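Local atomic coordinates of ribose transcriptional regulator (PDB entry 4RK1), a protein that binds ribose and probably acts as a DNA-binding transcriptional repressor whose activity responds to that sugar. Residues I128-P133 with D159-L164. Numbering follows the deposited sequence.
Sequences IALVYP and DQLILL
Strands 128-133 and 161-166, joined through helix 138-153, form a beta-alpha-beta unit in the periplasmic-binding-protein-like fold; 161-166 is the outermost strand at this end of the sheet within the chain. The short segments run parallel, with 24° between their directions, and pair Ile128 with Leu161 through Val131 with Leu164. Three backbone hydrogen bonds, each 2.8 Å long, define the register: Ile162 N to Ile128 O, Leu130 N to Ile162 O (167° at the hydrogen) and Leu164 N to Leu130 O. A fourth, Tyr132 N to Leu164 O at 3.4 Å, is weak; Tyr132 also bonds to the backbone of Thr166, so the pairing continues.

On one sheet face Leu164 sets CD1 3.9 Å from Ala129 CB and 4.0 Å from Val131 CG2, bridging two residues of the neighbouring strand; Leu180 of helix 177-182 touches both Leu164 and Ala129. On the other face Leu130 and Leu163 run alongside each other, CD2 to CD2 4.1 Å, while Leu161 and Ile128 pack on Phe147 of helix 138-153. A chi1 of 65° wedges Tyr132 CG between its backbone N and carbonyl carbon, turning the ring so that its edge and OH meet Leu163 CB, 3.8 Å from Tyr132 OH.

Backbone hydrogen bonding flanked by apolar contacts thus joins the edge strand to its neighbour, although Ile128 N and Gln160 O are buried without a hydrogen-bond partner. Tyr132's side chain lies about 11 Å from the bound ribose, and neither segment lines that pocket.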
loop_
_atom_site.group_PDB
_atom_site.type_symbol
_atom_site.label_atom_id
_atom_site.label_comp_id
_atom_site.label_asym_id
_atom_site.label_seq_id
_atom_site.Cartn_x
_atom_site.Cartn_y
_atom_site.Cartn_z
ATOM N N ILE B 128 -8.000 22.481 18.887
ATOM C CA ILE B 128 -7.450 21.576 17.906
ATOM C C ILE B 128 -7.614 20.147 18.386
ATOM O O ILE B 128 -7.375 19.842 19.551
ATOM C CB ILE B 128 -5.958 21.881 17.676
ATOM C CG1 ILE B 128 -5.812 23.256 17.006
ATOM C CG2 ILE B 128 -5.303 20.779 16.845
ATOM C CD1 ILE B 128 -4.386 23.771 16.957
ATOM N N ALA B 129 -7.998 19.279 17.459
ATOM C CA ALA B 129 -8.132 17.859 17.717
ATOM C C ALA B 129 -6.877 17.127 17.265
ATOM O O ALA B 129 -6.290 17.435 16.222
ATOM C CB ALA B 129 -9.352 17.302 16.993
ATOM N N LEU B 130 -6.474 16.169 18.081
ATOM C CA LEU B 130 -5.357 15.292 17.803
ATOM C C LEU B 130 -5.937 13.919 17.503
ATOM O O LEU B 130 -6.606 13.330 18.344
ATOM C CB LEU B 130 -4.457 15.237 19.034
ATOM C CG LEU B 130 -2.968 15.011 18.846
ATOM C CD1 LEU B 130 -2.337 16.186 18.114
ATOM C CD2 LEU B 130 -2.337 14.810 20.214
ATOM N N VAL B 131 -5.723 13.437 16.284
ATOM C CA VAL B 131 -6.180 12.112 15.875
ATOM C C VAL B 131 -4.957 11.214 15.794
ATOM O O VAL B 131 -4.073 11.416 14.955
ATOM C CB VAL B 131 -6.935 12.166 14.525
ATOM C CG1 VAL B 131 -7.312 10.768 14.047
ATOM C CG2 VAL B 131 -8.188 13.022 14.653
ATOM N N TYR B 132 -4.888 10.228 16.677
ATOM C CA TYR B 132 -3.651 9.469 16.850
ATOM C C TYR B 132 -3.928 8.043 17.305
ATOM O O TYR B 132 -5.001 7.763 17.816
ATOM C CB TYR B 132 -2.763 10.182 17.865
ATOM C CG TYR B 132 -3.357 10.227 19.249
ATOM C CD1 TYR B 132 -4.321 11.169 19.576
ATOM C CD2 TYR B 132 -2.968 9.319 20.225
ATOM C CE1 TYR B 132 -4.880 11.214 20.837
ATOM C CE2 TYR B 132 -3.523 9.354 21.497
ATOM C CZ TYR B 132 -4.478 10.305 21.797
ATOM O OH TYR B 132 -5.041 10.358 23.055
ATOM N N PRO B 133 -2.953 7.140 17.128
ATOM C CA PRO B 133 -3.153 5.759 17.541
ATOM C C PRO B 133 -3.117 5.590 19.049
ATOM O O PRO B 133 -2.191 6.058 19.695
ATOM C CB PRO B 133 -1.968 5.031 16.912
ATOM C CG PRO B 133 -0.913 6.071 16.765
ATOM C CD PRO B 133 -1.660 7.324 16.436
ATOM N N ASP B 159 -5.066 21.217 27.884
ATOM C CA ASP B 159 -6.427 20.668 27.971
ATOM C C ASP B 159 -7.452 21.415 27.097
ATOM O O ASP B 159 -8.655 21.373 27.361
ATOM C CB ASP B 159 -6.889 20.598 29.437
ATOM C CG ASP B 159 -6.650 21.892 30.199
ATOM O OD1 ASP B 159 -7.073 22.970 29.726
ATOM O OD2 ASP B 159 -6.032 21.823 31.279
ATOM N N GLN B 160 -6.967 22.108 26.071
ATOM C CA GLN B 160 -7.797 22.605 24.963
ATOM C C GLN B 160 -7.476 21.793 23.689
ATOM O O GLN B 160 -7.934 22.116 22.581
ATOM C CB GLN B 160 -7.510 24.093 24.753
ATOM C CG GLN B 160 -8.554 24.873 23.969
ATOM C CD GLN B 160 -8.376 26.377 24.120
ATOM O OE1 GLN B 160 -8.281 26.892 25.231
ATOM N NE2 GLN B 160 -8.324 27.084 23.003
ATOM N N LEU B 161 -6.638 20.768 23.858
ATOM C CA LEU B 161 -6.442 19.737 22.850
ATOM C C LEU B 161 -7.576 18.755 22.984
ATOM O O LEU B 161 -7.780 18.215 24.062
ATOM C CB LEU B 161 -5.156 18.948 23.093
ATOM C CG LEU B 161 -3.895 19.306 22.329
ATOM C CD1 LEU B 161 -2.783 18.370 22.783
ATOM C CD2 LEU B 161 -4.128 19.203 20.828
ATOM N N ILE B 162 -8.290 18.508 21.891
ATOM C CA ILE B 162 -9.290 17.450 21.862
ATOM C C ILE B 162 -8.575 16.169 21.443
ATOM O O ILE B 162 -8.129 16.042 20.302
ATOM C CB ILE B 162 -10.451 17.779 20.892
ATOM C CG1 ILE B 162 -10.994 19.195 21.136
ATOM C CG2 ILE B 162 -11.559 16.738 21.012
ATOM C CD1 ILE B 162 -11.345 19.489 22.580
ATOM N N LEU B 163 -8.461 15.227 22.370
ATOM C CA LEU B 163 -7.765 13.967 22.124
ATOM C C LEU B 163 -8.704 12.950 21.500
ATOM O O LEU B 163 -9.703 12.576 22.106
ATOM C CB LEU B 163 -7.196 13.408 23.433
ATOM C CG LEU B 163 -6.206 14.324 24.158
ATOM C CD1 LEU B 163 -5.718 13.682 25.452
ATOM C CD2 LEU B 163 -5.032 14.685 23.261
ATOM N N LEU B 164 -8.379 12.491 20.294
ATOM C CA LEU B 164 -9.199 11.492 19.609
ATOM C C LEU B 164 -8.377 10.253 19.265
ATOM O O LEU B 164 -8.018 10.040 18.096
ATOM C CB LEU B 164 -9.835 12.095 18.357
ATOM C CG LEU B 164 -10.687 13.342 18.566
ATOM C CD1 LEU B 164 -11.149 13.884 17.229
ATOM C CD2 LEU B 164 -11.888 13.053 19.450
#